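Local coordinates for protein metallo-beta-lactamase 1 (Acinetobacter baumannii, PDB 5MMD) that probably hydrolyses beta-lactam antibiotics to substituted beta-amino acids with the help of zinc ions, as a periplasmic class B metallo-beta-lactamase, at residues A[8-11]-A[17-20]; A[82-87]-A[105-110]. All coordinates share one frame; numbering follows the deposited sequence.

Interaction 1: A[8-11]-A[17-20]; sequences LEVE and VFLH
Glu-11 and Leu-19 form the hydrogen-bonded rung of an antiparallel beta hairpin, and they illustrate how an edge strand is fixed by its backbone while its side chains divide between core and solvent. They close a small ring of two bonds. Leu-19 N donates to Glu-11 O over 2.7 Å, and Glu-11 N answers to Leu-19 O over 2.9 Å. The next rung, Val-10 with His-20, is a non-hydrogen-bonded pair, where CA-H...O contacts take over. His-20 CA approaches Glu-9 O at 3.2 Å, and Val-10 CA comes within 3.4 Å of Leu-19 O.

The face carrying Val-10, Phe-18 and His-20 is the packed one. Val-10 CG1, anti to the backbone N (chi1 178°), slants across to Phe-18 CB at 4.0 Å. His-20 meets the first strand mainly through CB, which sits 3.7 Å from Glu-9 O and 4.2 Å from Leu-8 CD1, while the ring leads away and its NE2 makes a weak hydrogen bond to Asp-49 O.

The other face opens to solvent at its acidic side. The extended chain of Glu-11 runs alongside Leu-19, pointing the same way, and its OE2 grazes Leu-19 CD2 at 3.7 Å, so a buried leucine is flanked by an exposed carboxylate. Glu-9, on this same side, turns its OE1 to a hydrogen bond with Tyr-23 OH.

Within the mixed sheet of the metallo-beta-lactamase fold, residues 9-11 begin the outermost strand, 9-14. Helix 54-66 packs against the Val-10 face through Leu-60 and Trp-63, the latter meeting the Phe-18 ring edge-to-face, while strand 32-41 flanks 17-26 on its other edge.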
loop_
_atom_site.group_PDB
_atom_site.type_symbol
_atom_site.label_atom_id
_atom_site.label_comp_id
_atom_site.label_asym_id
_atom_site.label_seq_id
_atom_site.Cartn_x
_atom_site.Cartn_y
_atom_site.Cartn_z
ATOM N N LEU A 8 -12.990 -10.866 -0.620
ATOM C CA LEU A 8 -12.522 -9.653 -1.244
ATOM C C LEU A 8 -13.671 -8.684 -1.502
ATOM O O LEU A 8 -14.708 -9.084 -1.987
ATOM C CB LEU A 8 -11.830 -9.976 -2.573
ATOM C CG LEU A 8 -11.246 -8.814 -3.388
ATOM C CD1 LEU A 8 -9.966 -8.336 -2.739
ATOM C CD2 LEU A 8 -10.988 -9.243 -4.838
ATOM N N GLU A 9 -13.450 -7.412 -1.206
ATOM C CA GLU A 9 -14.387 -6.349 -1.562
ATOM C C GLU A 9 -13.706 -5.414 -2.563
ATOM O O GLU A 9 -12.514 -5.143 -2.439
ATOM C CB GLU A 9 -14.821 -5.557 -0.333
ATOM C CG GLU A 9 -15.575 -6.345 0.646
ATOM C CD GLU A 9 -15.693 -5.649 2.013
ATOM O OE1 GLU A 9 -15.901 -6.378 3.004
ATOM O OE2 GLU A 9 -15.557 -4.393 2.084
ATOM N N VAL A 10 -14.472 -4.936 -3.548
ATOM C CA VAL A 10 -13.986 -3.927 -4.469
ATOM C C VAL A 10 -14.992 -2.794 -4.588
ATOM O O VAL A 10 -16.179 -3.016 -4.879
ATOM C CB VAL A 10 -13.698 -4.512 -5.866
ATOM C CG1 VAL A 10 -13.225 -3.403 -6.829
ATOM C CG2 VAL A 10 -12.661 -5.586 -5.785
ATOM N N GLU A 11 -14.502 -1.580 -4.366
ATOM C CA GLU A 11 -15.323 -0.381 -4.271
ATOM C C GLU A 11 -14.741 0.777 -5.083
ATOM O O GLU A 11 -13.562 1.090 -4.946
ATOM C CB GLU A 11 -15.431 0.005 -2.798
ATOM C CG GLU A 11 -15.843 1.407 -2.477
ATOM C CD GLU A 11 -15.866 1.634 -0.951
ATOM O OE1 GLU A 11 -16.480 2.636 -0.520
ATOM O OE2 GLU A 11 -15.248 0.799 -0.207
ATOM N N VAL A 17 -10.509 4.450 -10.208
ATOM C CA VAL A 17 -9.729 4.127 -9.041
ATOM C C VAL A 17 -10.617 3.346 -8.110
ATOM O O VAL A 17 -11.670 3.833 -7.707
ATOM C CB VAL A 17 -9.193 5.361 -8.339
ATOM C CG1 VAL A 17 -8.359 4.937 -7.155
ATOM C CG2 VAL A 17 -8.412 6.212 -9.295
ATOM N N PHE A 18 -10.179 2.133 -7.806
ATOM C CA PHE A 18 -10.946 1.185 -7.000
ATOM C C PHE A 18 -10.208 0.777 -5.744
ATOM O O PHE A 18 -9.038 0.416 -5.819
ATOM C CB PHE A 18 -11.249 -0.060 -7.820
ATOM C CG PHE A 18 -12.011 0.236 -9.073
ATOM C CD1 PHE A 18 -11.322 0.496 -10.259
ATOM C CD2 PHE A 18 -13.398 0.302 -9.059
ATOM C CE1 PHE A 18 -12.022 0.786 -11.438
ATOM C CE2 PHE A 18 -14.122 0.585 -10.248
ATOM C CZ PHE A 18 -13.430 0.834 -11.430
ATOM N N LEU A 19 -10.875 0.842 -4.593
ATOM C CA LEU A 19 -10.305 0.336 -3.345
ATOM C C LEU A 19 -10.632 -1.145 -3.207
ATOM O O LEU A 19 -11.801 -1.542 -3.314
ATOM C CB LEU A 19 -10.860 1.112 -2.167
ATOM C CG LEU A 19 -10.562 0.642 -0.746
ATOM C CD1 LEU A 19 -9.247 1.137 -0.299
ATOM C CD2 LEU A 19 -11.628 1.149 0.187
ATOM N N HIS A 20 -9.622 -1.977 -2.960
ATOM C CA HIS A 20 -9.893 -3.380 -2.704
ATOM C C HIS A 20 -9.573 -3.671 -1.219
ATOM O O HIS A 20 -8.640 -3.104 -0.632
ATOM C CB HIS A 20 -9.135 -4.291 -3.680
ATOM C CG HIS A 20 -7.636 -4.265 -3.557
ATOM N ND1 HIS A 20 -6.945 -5.059 -2.659
ATOM C CD2 HIS A 20 -6.693 -3.610 -4.278
ATOM C CE1 HIS A 20 -5.653 -4.831 -2.772
ATOM N NE2 HIS A 20 -5.467 -3.986 -3.786
#

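Interaction 2: A[82-87]-A[105-110]. With ZN (zinc ion), chain C.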
loop_
_atom_site.group_PDB
_atom_site.type_symbol
_atom_site.label_atom_id
_atom_site.label_comp_id
_atom_site.label_asym_id
_atom_site.label_seq_id
_atom_site.Cartn_x
_atom_site.Cartn_y
_atom_site.Cartn_z
ATOM N N ASP A 82 0.220 -8.659 4.369
ATOM C CA ASP A 82 -1.048 -8.050 3.967
ATOM C C ASP A 82 -0.923 -7.334 2.602
ATOM O O ASP A 82 -1.930 -7.098 1.975
ATOM C CB ASP A 82 -1.636 -7.089 5.046
ATOM C CG ASP A 82 -0.684 -6.002 5.518
ATOM O OD1 ASP A 82 0.537 -6.274 5.563
ATOM O OD2 ASP A 82 -1.179 -4.899 5.942
ATOM N N LYS A 83 0.280 -7.047 2.132
ATOM C CA LYS A 83 0.470 -6.308 0.858
ATOM C C LYS A 83 1.225 -7.102 -0.218
ATOM O O LYS A 83 1.301 -6.673 -1.390
ATOM C CB LYS A 83 1.220 -5.007 1.138
ATOM C CG LYS A 83 0.646 -4.107 2.196
ATOM C CD LYS A 83 -0.851 -3.785 2.009
ATOM C CE LYS A 83 -1.330 -2.840 3.119
ATOM N NZ LYS A 83 -2.778 -2.703 3.086
ATOM N N THR A 84 1.766 -8.260 0.178
ATOM C CA THR A 84 2.587 -9.105 -0.675
ATOM C C THR A 84 2.070 -10.531 -0.810
ATOM O O THR A 84 2.712 -11.337 -1.461
ATOM C CB THR A 84 4.027 -9.241 -0.147
ATOM O OG1 THR A 84 3.997 -9.842 1.164
ATOM C CG2 THR A 84 4.740 -7.867 -0.116
ATOM N N ALA A 85 0.946 -10.876 -0.188
ATOM C CA ALA A 85 0.556 -12.291 -0.169
ATOM C C ALA A 85 0.386 -12.840 -1.567
ATOM O O ALA A 85 0.581 -14.032 -1.791
ATOM C CB ALA A 85 -0.750 -12.536 0.650
ATOM N N GLY A 86 -0.014 -11.995 -2.505
ATOM C CA GLY A 86 -0.326 -12.479 -3.826
ATOM C C GLY A 86 0.819 -12.455 -4.815
ATOM O O GLY A 86 0.632 -12.857 -5.969
ATOM N N ILE A 87 1.987 -11.987 -4.389
ATOM C CA ILE A 87 3.122 -11.887 -5.309
ATOM C C ILE A 87 3.479 -13.213 -5.980
ATOM O O ILE A 87 3.681 -13.237 -7.193
ATOM C CB ILE A 87 4.359 -11.339 -4.642
ATOM C CG1 ILE A 87 4.133 -9.860 -4.353
ATOM C CG2 ILE A 87 5.583 -11.566 -5.594
ATOM C CD1 ILE A 87 5.217 -9.156 -3.679
ATOM N N GLU A 105 14.782 -7.352 -0.514
ATOM C CA GLU A 105 15.843 -7.939 0.297
ATOM C C GLU A 105 15.266 -8.512 1.577
ATOM O O GLU A 105 15.719 -9.565 2.044
ATOM C CB GLU A 105 16.916 -6.918 0.614
ATOM C CG GLU A 105 17.857 -6.651 -0.547
ATOM C CD GLU A 105 18.722 -7.872 -0.956
ATOM O OE1 GLU A 105 19.175 -8.664 -0.087
ATOM O OE2 GLU A 105 18.959 -8.040 -2.180
ATOM N N ILE A 106 14.251 -7.827 2.117
ATOM C CA ILE A 106 13.563 -8.283 3.315
ATOM C C ILE A 106 12.830 -9.580 3.017
ATOM O O ILE A 106 13.011 -10.575 3.729
ATOM C CB ILE A 106 12.609 -7.205 3.846
ATOM C CG1 ILE A 106 13.435 -6.005 4.329
ATOM C CG2 ILE A 106 11.729 -7.762 4.974
ATOM C CD1 ILE A 106 12.615 -4.751 4.586
ATOM N N LEU A 107 12.041 -9.592 1.946
ATOM C CA LEU A 107 11.385 -10.809 1.492
ATOM C C LEU A 107 12.411 -11.941 1.335
ATOM O O LEU A 107 12.179 -13.060 1.782
ATOM C CB LEU A 107 10.646 -10.563 0.164
ATOM C CG LEU A 107 9.445 -9.596 0.262
ATOM C CD1 LEU A 107 8.840 -9.326 -1.112
ATOM C CD2 LEU A 107 8.389 -10.181 1.157
ATOM N N LYS A 108 13.552 -11.668 0.711
ATOM C CA LYS A 108 14.517 -12.744 0.505
ATOM C C LYS A 108 15.071 -13.277 1.816
ATOM O O LYS A 108 15.195 -14.483 1.989
ATOM C CB LYS A 108 15.679 -12.299 -0.376
ATOM C CG LYS A 108 16.570 -13.472 -0.791
ATOM C CD LYS A 108 18.037 -13.140 -0.761
ATOM C CE LYS A 108 18.376 -12.077 -1.740
ATOM N NZ LYS A 108 19.841 -12.163 -2.160
ATOM N N ARG A 109 15.448 -12.366 2.692
ATOM C CA ARG A 109 16.022 -12.725 3.974
ATOM C C ARG A 109 15.032 -13.582 4.783
ATOM O O ARG A 109 15.445 -14.466 5.542
ATOM C CB ARG A 109 16.421 -11.438 4.695
ATOM C CD ARG A 109 17.318 -10.145 6.588
ATOM N NE ARG A 109 16.182 -9.478 7.223
ATOM C CZ ARG A 109 15.873 -8.187 7.105
ATOM N NH1 ARG A 109 16.606 -7.358 6.356
ATOM N NH2 ARG A 109 14.810 -7.728 7.744
ATOM N N GLU A 110 13.732 -13.337 4.602
ATOM C CA GLU A 110 12.685 -14.080 5.310
ATOM C C GLU A 110 12.216 -15.354 4.584
ATOM O O GLU A 110 11.250 -15.980 5.019
ATOM C CB GLU A 110 11.478 -13.146 5.577
ATOM C CG GLU A 110 11.836 -12.006 6.512
ATOM C CD GLU A 110 10.723 -10.995 6.714
ATOM O OE1 GLU A 110 10.794 -10.246 7.716
ATOM O OE2 GLU A 110 9.770 -10.920 5.902
HETATM ZN ZN ZN C . -0.483 -3.386 7.045
HETATM O O HOH W 1 1.199 -4.306 7.816
#
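Thr-84 and Ile-87 reach Leu-107 just beyond the HxHxD zinc-binding motif of the metallo-beta-lactamase fold, in which His-78, His-80 and Asp-82 are the metal ligands. The short segment 82-87 shows how metal chemistry at one end of a loop can give way within five residues to plain apolar packing.

Asp-82 comes first. Its OD2 binds zinc at 2.0 Å, whereas OD1 stays 3.4 Å from the metal, so the carboxylate is monodentate. A water bound to the same zinc at 2.1 Å donates a hydrogen bond to OD1, which ties the second oxygen to the coordination sphere and should help fix the carboxylate's rotation. Cys-159 and His-201 complete this site.

Lys-83 follows as a second-shell residue. A bend at chi2 (-51°) turns its chain back toward the metal, where hydrogen bonds to Ser-34 OG, Asn-35 O and Gly-200 O grip NZ. Its salt bridge from NZ to Asp-82 OD2 is long, at 3.9 Å.

At Thr-84 the bond to CB points toward helix 101-109. OG1 is nevertheless spent on Ser-79 O, a hydrogen bond that ties the threonine back to the zinc motif, and it meets Leu-107 CD2 only as a neighbour at 4.4 Å. A type I turn then runs from Thr-84 to Ile-87, closed by Ile-87 N donating to Thr-84 O, while Gly-86 N within it bonds to Thr-50 OG1.

Ile-87 leaves the turn and opens helix 87-92. Leu-107 is shared by both residues: its CD2 lies nearest Thr-84 OG1, while its CD1 is 4.5 Å from Thr-84 CG2 and 4.4 Å from Ile-87 CD1.

Both contacts lie about 13 Å from the centre of the chain, yet they are built differently. Interaction 1 is partly buried and joins adjacent strands of one hairpin at the margin of a sheet; backbone hydrogen bonds define it, and it buries 310 Å². Interaction 2 is buried but slight, 82 Å², with no hydrogen bond across it: loose side-chain packing between the segment that leads on from the zinc motif and a helix more distant in sequence. The two share no elements and do not touch, their nearest atoms being about 6 Å apart. They approach each other on the zinc side, where the side chain of His-20 is about 9 Å from that of Asp-82.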